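Local atomic coordinates of Ufm1-specific protease (Caenorhabditis elegans, PDB entry 5EJJ), a protein that acts as a thiol protease, hydrolysing the peptide bond at the C-terminal glycine of the ubiquitin-like modifier UFM-1 attached to its target proteins. Residues 134-138 / 151-155; 156-162 / 261-265; 240-244 / 289-293; 267-271 / 302-306. One frame throughout, in Å; residues are numbered along the deposited sequence.

Contact 1 of 4, residues 134-138 / 151-155; sequences GYEWS and AAERL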
loop_
_atom_site.group_PDB
_atom_site.type_symbol
_atom_site.label_atom_id
_atom_site.label_comp_id
_atom_site.label_asym_id
_atom_site.label_seq_id
_atom_site.Cartn_x
_atom_site.Cartn_y
_atom_site.Cartn_z
ATOM N N GLY A 134 -0.555 -0.645 23.684
ATOM C CA GLY A 134 0.630 -1.308 24.199
ATOM C C GLY A 134 0.249 -2.405 25.156
ATOM O O GLY A 134 -0.815 -2.351 25.771
ATOM N N TYR A 135 1.092 -3.415 25.286
ATOM C CA TYR A 135 0.857 -4.408 26.328
ATOM C C TYR A 135 2.154 -5.039 26.779
ATOM O O TYR A 135 3.193 -4.861 26.148
ATOM C CB TYR A 135 -0.171 -5.464 25.906
ATOM C CG TYR A 135 0.055 -6.021 24.527
ATOM C CD1 TYR A 135 -0.485 -5.399 23.409
ATOM C CD2 TYR A 135 0.802 -7.177 24.334
ATOM C CE1 TYR A 135 -0.278 -5.902 22.157
ATOM C CE2 TYR A 135 1.004 -7.691 23.074
ATOM C CZ TYR A 135 0.465 -7.041 21.994
ATOM O OH TYR A 135 0.659 -7.538 20.735
ATOM N N GLU A 136 2.098 -5.753 27.892
ATOM C CA GLU A 136 3.290 -6.364 28.441
ATOM C C GLU A 136 3.092 -7.863 28.679
ATOM O O GLU A 136 2.031 -8.305 29.116
ATOM C CB GLU A 136 3.674 -5.639 29.717
ATOM C CG GLU A 136 4.864 -6.200 30.440
ATOM C CD GLU A 136 5.134 -5.443 31.724
ATOM O OE1 GLU A 136 4.162 -5.238 32.501
ATOM O OE2 GLU A 136 6.303 -5.037 31.939
ATOM N N TRP A 137 4.122 -8.638 28.357
ATOM C CA TRP A 137 4.054 -10.100 28.375
ATOM C C TRP A 137 5.233 -10.669 29.112
ATOM O O TRP A 137 6.373 -10.283 28.848
ATOM C CB TRP A 137 4.120 -10.649 26.960
ATOM C CG TRP A 137 2.836 -10.678 26.302
ATOM C CD1 TRP A 137 1.661 -10.252 26.819
ATOM C CD2 TRP A 137 2.560 -11.166 24.987
ATOM N NE1 TRP A 137 0.650 -10.441 25.910
ATOM C CE2 TRP A 137 1.167 -11.006 24.772
ATOM C CE3 TRP A 137 3.343 -11.723 23.974
ATOM C CZ2 TRP A 137 0.525 -11.394 23.578
ATOM C CZ3 TRP A 137 2.702 -12.116 22.783
ATOM C CH2 TRP A 137 1.300 -11.947 22.601
ATOM N N SER A 138 4.962 -11.603 30.017
ATOM C CA SER A 138 6.023 -12.241 30.776
ATOM C C SER A 138 6.224 -13.689 30.359
ATOM O O SER A 138 5.279 -14.485 30.357
ATOM C CB SER A 138 5.741 -12.135 32.264
ATOM O OG SER A 138 6.319 -10.949 32.774
ATOM N N ALA A 151 -0.425 -15.816 26.999
ATOM C CA ALA A 151 -0.600 -14.401 27.302
ATOM C C ALA A 151 -1.640 -13.870 26.343
ATOM O O ALA A 151 -2.595 -13.182 26.731
ATOM C CB ALA A 151 0.700 -13.666 27.130
ATOM N N ALA A 152 -1.447 -14.240 25.080
ATOM C CA ALA A 152 -2.352 -13.881 24.003
ATOM C C ALA A 152 -3.810 -14.249 24.301
ATOM O O ALA A 152 -4.678 -13.377 24.287
ATOM C CB ALA A 152 -1.873 -14.486 22.682
ATOM N N GLU A 153 -4.083 -15.519 24.580
ATOM C CA GLU A 153 -5.451 -15.928 24.898
ATOM C C GLU A 153 -6.117 -15.071 25.998
ATOM O O GLU A 153 -7.268 -14.670 25.859
ATOM C CB GLU A 153 -5.525 -17.425 25.221
ATOM C CG GLU A 153 -4.178 -18.138 25.155
ATOM C CD GLU A 153 -4.294 -19.643 24.877
ATOM O OE1 GLU A 153 -5.245 -20.041 24.166
ATOM O OE2 GLU A 153 -3.433 -20.425 25.362
ATOM N N ARG A 154 -5.391 -14.765 27.066
ATOM C CA ARG A 154 -5.941 -13.969 28.160
ATOM C C ARG A 154 -5.997 -12.498 27.779
ATOM O O ARG A 154 -6.694 -11.704 28.418
ATOM C CB ARG A 154 -5.076 -14.114 29.422
ATOM C CG ARG A 154 -5.275 -15.401 30.242
ATOM C CD ARG A 154 -4.066 -15.661 31.140
ATOM N NE ARG A 154 -3.173 -14.500 31.147
ATOM C CZ ARG A 154 -1.876 -14.529 30.834
ATOM N NH1 ARG A 154 -1.287 -15.685 30.505
ATOM N NH2 ARG A 154 -1.168 -13.393 30.868
ATOM N N LEU A 155 -5.229 -12.124 26.760
ATOM C CA LEU A 155 -5.240 -10.745 26.275
ATOM C C LEU A 155 -6.487 -10.507 25.449
ATOM O O LEU A 155 -7.048 -9.418 25.451
ATOM C CB LEU A 155 -4.006 -10.472 25.425
ATOM C CG LEU A 155 -3.725 -9.042 25.006
ATOM C CD1 LEU A 155 -4.241 -8.105 26.055
ATOM C CD2 LEU A 155 -2.225 -8.896 24.885
#
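Leu155 pushes one methyl, CD2, into a notch walled by the face of the Tyr135 ring and the pyrrole edge of Trp137, an interlocking that illustrates how a helix packs on the face of a mixed β-sheet. Strand 127-139 supplies the aromatic ridges, and helix 144-156, which follows it in the chain, supplies the small methyls of Ala151 and Ala152 and the branched end of Leu155. Leu155 CD2 lies 3.8 Å from the centroid of the Tyr135 ring, a CH-π contact, while Trp137 NE1 meets the same CD2 edge-on at 3.4 Å. Placed anti to its own carbonyl carbon (chi1 -85°), the Trp137 ring swings out to the helix and brings its benzo end to Ala152, whose CB is 4.0 Å from Trp137 CZ2. Tyr135 CE2 lies against the indole face opposite the one Ala151 CB meets. With an alanine at Trp137 the methyl of Ala151 is likely to lose the ring face it packs on, and Leu155 CD2 one wall of its notch. Tyr135 and Trp137 also touch helix 253-280, at Phe264, Ala268 and Met272. Ala151 CB sits over the five-membered ring of Trp137, 3.4 Å from its centroid and 9° off the normal.

Contact 2 of 4, residues 156-162 / 261-265; sequences SMASFRF and REAFN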
loop_
_atom_site.group_PDB
_atom_site.type_symbol
_atom_site.label_atom_id
_atom_site.label_comp_id
_atom_site.label_asym_id
_atom_site.label_seq_id
_atom_site.Cartn_x
_atom_site.Cartn_y
_atom_site.Cartn_z
ATOM N N SER A 156 -6.918 -11.555 24.756
ATOM C CA SER A 156 -8.108 -11.501 23.918
ATOM C C SER A 156 -9.415 -11.490 24.705
ATOM O O SER A 156 -10.432 -11.053 24.188
ATOM C CB SER A 156 -8.075 -12.618 22.865
ATOM O OG SER A 156 -6.995 -12.399 21.951
ATOM N N MET A 157 -9.380 -11.950 25.957
ATOM C CA MET A 157 -10.547 -11.883 26.853
ATOM C C MET A 157 -10.586 -10.556 27.575
ATOM O O MET A 157 -11.566 -10.247 28.234
ATOM C CB MET A 157 -10.520 -12.967 27.929
ATOM C CG MET A 157 -9.871 -14.277 27.551
ATOM S SD MET A 157 -11.080 -15.514 27.056
ATOM C CE MET A 157 -11.439 -14.979 25.376
ATOM N N ALA A 158 -9.510 -9.787 27.469
ATOM C CA ALA A 158 -9.382 -8.528 28.193
ATOM C C ALA A 158 -9.837 -7.349 27.332
ATOM O O ALA A 158 -10.262 -6.307 27.851
ATOM C CB ALA A 158 -7.924 -8.324 28.646
ATOM N N SER A 159 -9.746 -7.534 26.015
ATOM C CA SER A 159 -9.917 -6.459 25.037
ATOM C C SER A 159 -11.334 -5.875 24.986
ATOM O O SER A 159 -11.519 -4.726 24.571
ATOM C CB SER A 159 -9.512 -6.960 23.650
ATOM O OG SER A 159 -10.294 -8.078 23.249
ATOM N N PHE A 160 -12.328 -6.659 25.416
ATOM C CA PHE A 160 -13.723 -6.189 25.447
ATOM C C PHE A 160 -13.939 -5.023 26.431
ATOM O O PHE A 160 -15.023 -4.457 26.505
ATOM C CB PHE A 160 -14.717 -7.353 25.690
ATOM C CG PHE A 160 -14.881 -7.738 27.139
ATOM C CD1 PHE A 160 -13.999 -8.623 27.745
ATOM C CD2 PHE A 160 -15.944 -7.233 27.902
ATOM C CE1 PHE A 160 -14.155 -8.988 29.100
ATOM C CE2 PHE A 160 -16.114 -7.594 29.260
ATOM C CZ PHE A 160 -15.212 -8.471 29.856
ATOM N N ARG A 161 -12.897 -4.653 27.161
ATOM C CA ARG A 161 -13.015 -3.613 28.159
ATOM C C ARG A 161 -12.270 -2.313 27.760
ATOM O O ARG A 161 -12.298 -1.315 28.490
ATOM C CB ARG A 161 -12.537 -4.162 29.509
ATOM C CG ARG A 161 -12.943 -3.346 30.772
ATOM C CD ARG A 161 -14.481 -3.295 31.067
ATOM N NE ARG A 161 -14.766 -2.824 32.434
ATOM C CZ ARG A 161 -14.835 -1.541 32.807
ATOM N NH1 ARG A 161 -14.648 -0.570 31.919
ATOM N NH2 ARG A 161 -15.091 -1.229 34.078
ATOM N N PHE A 162 -11.617 -2.305 26.599
ATOM C CA PHE A 162 -10.949 -1.090 26.149
ATOM C C PHE A 162 -11.968 -0.073 25.634
ATOM O O PHE A 162 -13.078 -0.420 25.238
ATOM C CB PHE A 162 -9.974 -1.384 25.027
ATOM C CG PHE A 162 -8.873 -2.318 25.395
ATOM C CD1 PHE A 162 -8.604 -2.624 26.714
ATOM C CD2 PHE A 162 -8.083 -2.888 24.405
ATOM C CE1 PHE A 162 -7.571 -3.486 27.033
ATOM C CE2 PHE A 162 -7.048 -3.746 24.720
ATOM C CZ PHE A 162 -6.797 -4.046 26.031
ATOM N N ARG A 261 -12.263 -4.540 18.440
ATOM C CA ARG A 261 -11.871 -5.584 19.347
ATOM C C ARG A 261 -11.210 -6.707 18.579
ATOM O O ARG A 261 -10.101 -7.106 18.919
ATOM C CB ARG A 261 -13.096 -6.092 20.077
ATOM C CG ARG A 261 -12.770 -6.915 21.250
ATOM C CD ARG A 261 -13.979 -7.608 21.815
ATOM N NE ARG A 261 -13.515 -8.527 22.840
ATOM C CZ ARG A 261 -13.349 -9.831 22.654
ATOM N NH1 ARG A 261 -13.665 -10.389 21.482
ATOM N NH2 ARG A 261 -12.888 -10.576 23.653
ATOM N N GLU A 262 -11.875 -7.216 17.541
ATOM C CA GLU A 262 -11.262 -8.227 16.666
ATOM C C GLU A 262 -9.937 -7.740 16.079
ATOM O O GLU A 262 -8.981 -8.517 15.942
ATOM C CB GLU A 262 -12.191 -8.612 15.518
ATOM C CG GLU A 262 -11.609 -9.641 14.529
ATOM C CD GLU A 262 -11.495 -11.053 15.105
ATOM O OE1 GLU A 262 -12.128 -11.352 16.153
ATOM O OE2 GLU A 262 -10.759 -11.877 14.509
ATOM N N ALA A 263 -9.897 -6.453 15.732
ATOM C CA ALA A 263 -8.706 -5.841 15.169
ATOM C C ALA A 263 -7.545 -5.993 16.148
ATOM O O ALA A 263 -6.461 -6.484 15.786
ATOM C CB ALA A 263 -8.969 -4.388 14.852
ATOM N N PHE A 264 -7.795 -5.594 17.395
ATOM C CA PHE A 264 -6.807 -5.698 18.461
ATOM C C PHE A 264 -6.371 -7.143 18.748
ATOM O O PHE A 264 -5.185 -7.400 18.992
ATOM C CB PHE A 264 -7.318 -5.058 19.757
ATOM C CG PHE A 264 -6.416 -5.298 20.910
ATOM C CD1 PHE A 264 -6.705 -6.267 21.836
ATOM C CD2 PHE A 264 -5.223 -4.607 21.021
ATOM C CE1 PHE A 264 -5.835 -6.516 22.893
ATOM C CE2 PHE A 264 -4.345 -4.859 22.069
ATOM C CZ PHE A 264 -4.652 -5.805 23.011
ATOM N N ASN A 265 -7.320 -8.080 18.734
ATOM C CA ASN A 265 -6.966 -9.463 18.989
ATOM C C ASN A 265 -6.092 -10.066 17.889
ATOM O O ASN A 265 -5.203 -10.860 18.180
ATOM C CB ASN A 265 -8.193 -10.329 19.266
ATOM C CG ASN A 265 -8.967 -9.890 20.512
ATOM O OD1 ASN A 265 -8.482 -9.105 21.333
ATOM N ND2 ASN A 265 -10.180 -10.405 20.654
#
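Ser159 and Asn265 meet at the tight heart of this contact, where the Ser159 OG lies 2.8 Å from Asn265 OD1. The hydroxyl has a single proton and a second acceptor within reach, the Ser156 carbonyl oxygen, so the bond may be directed to either. Ser159 OG stands between its own backbone N and carbonyl carbon (chi1 59°), which turns it to Asn265, while the CB of the same serine packs 3.4 Å from Phe264 CD1. Beside it, Phe162 and Phe264 form a T-shaped pair: the edge of Phe162 points at the face of Phe264, with centroids 5.0 Å apart and planes at 74°. Arg261 borders this core. Its chain runs extended from CG to NE, with Ser159 OG over one face of the guanidinium and Phe160 CB 3.3 Å from NE; NH2 lies close to Ser156 O without the angle of a hydrogen bond. Exchanging this arginine for a leucine is likely to leave the Ser156 carbonyl without a nearby positive charge and Ser159 and Phe160 without their flat neighbour. The outer side is looser: Met157 barely grazes the arginine, and the ring of Phe160 leads away from the helix, although Phe160 O is hydrogen-bonded to Tyr257 OH. The arrangement is a helix-to-strand connection leading into a mixed β-sheet, whose 3-10 turn packs on helix 253-280.

Contact 3 of 4, residues 240-244 / 289-293; sequences IGEVV and TSATY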
loop_
_atom_site.group_PDB
_atom_site.type_symbol
_atom_site.label_atom_id
_atom_site.label_comp_id
_atom_site.label_asym_id
_atom_site.label_seq_id
_atom_site.Cartn_x
_atom_site.Cartn_y
_atom_site.Cartn_z
ATOM N N ILE A 240 4.242 -2.360 21.602
ATOM C CA ILE A 240 3.320 -1.268 21.301
ATOM C C ILE A 240 3.265 -1.058 19.806
ATOM O O ILE A 240 4.251 -1.313 19.105
ATOM C CB ILE A 240 3.659 0.051 22.034
ATOM C CG1 ILE A 240 4.441 0.973 21.140
ATOM C CG2 ILE A 240 4.488 -0.211 23.248
ATOM C CD1 ILE A 240 5.075 2.064 21.895
ATOM N N GLY A 241 2.104 -0.628 19.316
ATOM C CA GLY A 241 1.936 -0.393 17.896
ATOM C C GLY A 241 0.535 -0.032 17.444
ATOM O O GLY A 241 -0.384 -0.011 18.255
ATOM N N GLU A 242 0.394 0.261 16.147
ATOM C CA GLU A 242 -0.880 0.602 15.528
ATOM C C GLU A 242 -1.871 -0.517 15.706
ATOM O O GLU A 242 -1.497 -1.685 15.726
ATOM C CB GLU A 242 -0.713 0.757 14.022
ATOM C CG GLU A 242 0.163 1.898 13.544
ATOM C CD GLU A 242 0.158 2.059 11.999
ATOM O OE1 GLU A 242 0.152 1.020 11.267
ATOM O OE2 GLU A 242 0.152 3.234 11.523
ATOM N N VAL A 243 -3.146 -0.167 15.809
ATOM C CA VAL A 243 -4.204 -1.126 15.554
ATOM C C VAL A 243 -5.245 -0.450 14.663
ATOM O O VAL A 243 -5.864 0.537 15.057
ATOM C CB VAL A 243 -4.845 -1.632 16.834
ATOM C CG1 VAL A 243 -5.925 -2.624 16.515
ATOM C CG2 VAL A 243 -3.809 -2.284 17.710
ATOM N N VAL A 244 -5.417 -0.987 13.449
ATOM C CA VAL A 244 -6.245 -0.377 12.413
ATOM C C VAL A 244 -7.459 -1.230 12.115
ATOM O O VAL A 244 -7.331 -2.426 11.886
ATOM C CB VAL A 244 -5.478 -0.248 11.111
ATOM C CG1 VAL A 244 -6.281 0.547 10.151
ATOM C CG2 VAL A 244 -4.145 0.405 11.351
ATOM N N THR A 289 7.831 -4.486 15.311
ATOM C CA THR A 289 7.335 -3.177 14.840
ATOM C C THR A 289 6.003 -3.362 14.144
ATOM O O THR A 289 5.857 -4.241 13.285
ATOM C CB THR A 289 8.233 -2.508 13.749
ATOM O OG1 THR A 289 9.564 -2.281 14.234
ATOM C CG2 THR A 289 7.631 -1.189 13.329
ATOM N N SER A 290 5.040 -2.514 14.474
ATOM C CA SER A 290 3.755 -2.581 13.802
ATOM C C SER A 290 3.707 -1.848 12.465
ATOM O O SER A 290 4.008 -0.654 12.388
ATOM C CB SER A 290 2.653 -2.067 14.711
ATOM O OG SER A 290 1.940 -3.168 15.235
ATOM N N ALA A 291 3.292 -2.562 11.420
ATOM C CA ALA A 291 3.140 -1.969 10.098
ATOM C C ALA A 291 1.775 -2.260 9.490
ATOM O O ALA A 291 1.145 -3.279 9.787
ATOM C CB ALA A 291 4.253 -2.460 9.162
ATOM N N THR A 292 1.335 -1.351 8.630
ATOM C CA THR A 292 0.148 -1.545 7.801
ATOM C C THR A 292 0.528 -1.248 6.346
ATOM O O THR A 292 1.269 -0.303 6.071
ATOM C CB THR A 292 -0.994 -0.612 8.228
ATOM O OG1 THR A 292 -1.185 -0.714 9.641
ATOM C CG2 THR A 292 -2.265 -1.003 7.556
ATOM N N TYR A 293 0.049 -2.075 5.425
ATOM C CA TYR A 293 0.355 -1.928 4.022
ATOM C C TYR A 293 -0.914 -2.010 3.215
ATOM O O TYR A 293 -1.941 -2.503 3.684
ATOM C CB TYR A 293 1.250 -3.057 3.551
ATOM C CG TYR A 293 2.533 -3.166 4.295
ATOM C CD1 TYR A 293 2.640 -3.964 5.420
ATOM C CD2 TYR A 293 3.644 -2.479 3.872
ATOM C CE1 TYR A 293 3.829 -4.064 6.112
ATOM C CE2 TYR A 293 4.840 -2.575 4.540
ATOM C CZ TYR A 293 4.926 -3.357 5.661
ATOM O OH TYR A 293 6.125 -3.424 6.317
HETATM O O HOH W 1 5.633 -0.519 16.384
HETATM O O HOH W 2 -0.023 -3.791 17.064
HETATM O O HOH W 3 2.008 1.282 9.122
#
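Glu242 reaches across to Thr292 with its chain extended beyond CG, and the threonine hydroxyl OG1 donates to OE1 at 2.7 Å. The bond arrives on the syn side of the carboxylate, 29° out of its plane. Glu242 CG is anti to the carbonyl carbon (chi1 -65°), and Thr292 OG1 takes the corresponding position on its own residue (chi1 -50°), which turns the hydroxyl to the acid and the CG2 methyl aside. Thr292 OG1 also comes within 3.6 Å of Val244 CG2, these two side chains meeting tip to tip. Glu242 OE2 is held separately, by Ser347. The two strands belong to different sheets, 240-244 to an outermost strand of a mixed five-stranded sheet and 289-293 to an antiparallel hairpin, and although they run in the same general direction no direct backbone hydrogen bond joins them. Waters bridge the gap: one joins the Ile240 carbonyl to the Ser290 amide, and another accepts from Thr292 N at 2.8 Å while donating to Glu242 OE1. Gly241 lets the backbones come near, its CA 3.7 Å from Ser290 CB, where a CB on the glycine would run into the serine. Ser290 OG pairs chiefly with Gln305 and receives a third water, 2.8 Å away, that also donates to the Glu242 carbonyl.

Contact 4 of 4, residues 267-271 / 302-306; sequences RANNT and LHLQL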
loop_
_atom_site.group_PDB
_atom_site.type_symbol
_atom_site.label_atom_id
_atom_site.label_comp_id
_atom_site.label_asym_id
_atom_site.label_seq_id
_atom_site.Cartn_x
_atom_site.Cartn_y
_atom_site.Cartn_z
ATOM N N ARG A 267 -3.896 -8.479 15.933
ATOM C CA ARG A 267 -2.553 -7.956 16.091
ATOM C C ARG A 267 -1.790 -8.671 17.199
ATOM O O ARG A 267 -0.586 -8.865 17.088
ATOM C CB ARG A 267 -2.613 -6.471 16.417
ATOM C CG ARG A 267 -2.945 -5.586 15.273
ATOM C CD ARG A 267 -1.685 -5.187 14.559
ATOM N NE ARG A 267 -1.999 -4.334 13.421
ATOM C CZ ARG A 267 -1.112 -3.918 12.528
ATOM N NH1 ARG A 267 0.165 -4.279 12.625
ATOM N NH2 ARG A 267 -1.516 -3.146 11.527
ATOM N N ALA A 268 -2.476 -9.020 18.289
ATOM C CA ALA A 268 -1.818 -9.746 19.376
ATOM C C ALA A 268 -1.429 -11.146 18.901
ATOM O O ALA A 268 -0.285 -11.548 19.045
ATOM C CB ALA A 268 -2.686 -9.817 20.595
ATOM N N ASN A 269 -2.374 -11.868 18.308
ATOM C CA ASN A 269 -2.086 -13.171 17.743
ATOM C C ASN A 269 -0.947 -13.130 16.727
ATOM O O ASN A 269 -0.128 -14.037 16.664
ATOM C CB ASN A 269 -3.338 -13.743 17.090
ATOM C CG ASN A 269 -4.479 -13.949 18.086
ATOM O OD1 ASN A 269 -4.256 -14.105 19.295
ATOM N ND2 ASN A 269 -5.714 -13.954 17.578
ATOM N N ASN A 270 -0.897 -12.070 15.932
ATOM C CA ASN A 270 0.161 -11.901 14.958
ATOM C C ASN A 270 1.509 -11.741 15.626
ATOM O O ASN A 270 2.483 -12.311 15.164
ATOM C CB ASN A 270 -0.109 -10.694 14.067
ATOM C CG ASN A 270 0.541 -10.827 12.691
ATOM O OD1 ASN A 270 1.673 -10.378 12.466
ATOM N ND2 ASN A 270 -0.172 -11.467 11.764
ATOM N N THR A 271 1.560 -10.960 16.707
ATOM C CA THR A 271 2.789 -10.740 17.486
ATOM C C THR A 271 3.230 -12.041 18.121
ATOM O O THR A 271 4.411 -12.380 18.144
ATOM C CB THR A 271 2.547 -9.752 18.634
ATOM O OG1 THR A 271 2.179 -8.473 18.100
ATOM C CG2 THR A 271 3.798 -9.613 19.505
ATOM N N LEU A 302 -3.366 -4.794 4.800
ATOM C CA LEU A 302 -2.641 -5.949 5.317
ATOM C C LEU A 302 -1.912 -5.509 6.575
ATOM O O LEU A 302 -1.234 -4.479 6.569
ATOM C CB LEU A 302 -1.599 -6.414 4.304
ATOM C CG LEU A 302 -0.526 -7.421 4.727
ATOM C CD1 LEU A 302 -1.067 -8.813 4.905
ATOM C CD2 LEU A 302 0.498 -7.472 3.669
ATOM N N HIS A 303 -2.035 -6.286 7.650
ATOM C CA HIS A 303 -1.573 -5.853 8.961
ATOM C C HIS A 303 -0.539 -6.808 9.502
ATOM O O HIS A 303 -0.777 -7.996 9.580
ATOM C CB HIS A 303 -2.732 -5.799 9.925
ATOM C CG HIS A 303 -3.943 -5.141 9.365
ATOM N ND1 HIS A 303 -4.322 -3.867 9.719
ATOM C CD2 HIS A 303 -4.867 -5.579 8.476
ATOM C CE1 HIS A 303 -5.429 -3.553 9.073
ATOM N NE2 HIS A 303 -5.777 -4.573 8.309
ATOM N N LEU A 304 0.619 -6.301 9.887
ATOM C CA LEU A 304 1.686 -7.198 10.267
ATOM C C LEU A 304 2.517 -6.638 11.400
ATOM O O LEU A 304 2.806 -5.437 11.451
ATOM C CB LEU A 304 2.591 -7.474 9.069
ATOM C CG LEU A 304 1.983 -8.141 7.838
ATOM C CD1 LEU A 304 2.991 -8.144 6.722
ATOM C CD2 LEU A 304 1.522 -9.548 8.165
ATOM N N GLN A 305 2.879 -7.530 12.314
ATOM C CA GLN A 305 3.897 -7.278 13.321
ATOM C C GLN A 305 5.199 -7.755 12.704
ATOM O O GLN A 305 5.302 -8.921 12.290
ATOM C CB GLN A 305 3.585 -8.080 14.570
ATOM C CG GLN A 305 2.215 -7.806 15.082
ATOM C CD GLN A 305 2.071 -6.354 15.418
ATOM O OE1 GLN A 305 1.392 -5.613 14.716
ATOM N NE2 GLN A 305 2.743 -5.921 16.478
ATOM N N LEU A 306 6.174 -6.850 12.592
ATOM C CA LEU A 306 7.433 -7.153 11.896
ATOM C C LEU A 306 8.609 -7.413 12.847
ATOM O O LEU A 306 8.868 -6.626 13.765
ATOM C CB LEU A 306 7.784 -6.015 10.954
ATOM C CG LEU A 306 6.811 -5.806 9.815
ATOM C CD1 LEU A 306 7.232 -4.590 9.053
ATOM C CD2 LEU A 306 6.805 -7.035 8.933
#
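Gln305 is held by Arg267 and Asn270 of helix 253-280, here lying across one strand of the antiparallel hairpin formed by 289-293 and 302-306. Its side-chain oxygen OE1 accepts from Arg267 NH1 at 2.8 Å; the bond is straight (164°), comes nearly along the C=O axis and lies in the guanidinium plane, with the amide turned almost perpendicular to it. The backbone of Gln305 is also satisfied from the helix: its N donates to Asn270 OD1 at 3.1 Å, almost linearly (173°), although the donor stands above the carbonyl plane. Thus a peptide N-H that faces away from the hairpin partner finds its acceptor in a side chain. Arg267 NH1 reaches Gln305 OE1 with its chain bent at chi2 (-89°), which carries the guanidinium to the strand, where His303 CB rests on one face, 3.3 Å from Arg267 NH2. Other partners complete the account in this buried setting. Arg267 NH1 also donates to the carbonyl of Ala291, Gln305 OE1 is shared with Ser290, and Asn270 ND2 and His303 NE2 pair with Ser67 and Ser70. Thr271 OG1 lies 3.1 Å from Gln305 NE2; it donates to Arg267 O at 3.0 Å, on the face of that carbonyl opposite the one used by Thr271 N.

In the fold
Contacts 1, 3 and 4 are buried, whereas contact 2 runs out to solvent. Helix 253-280 is used twice, its 261-265 part in contact 2 and its 267-271 part in contact 4, and Phe264 carries the packing on into contact 1. Contacts 1 and 3 lie on neighbouring strands of one five-stranded sheet, yet the first is apolar, methyls against aromatic rings, while the third is polar and watered. Contact 2 mixes an aromatic pair with a serine-asparagine bond and an arginine at its partly exposed edge; contact 4 is a buried set of amide and guanidinium bonds that shares the hairpin with contact 3. Tyr135 and Thr271 bridge contacts 1 and 4 by their hydroxyls.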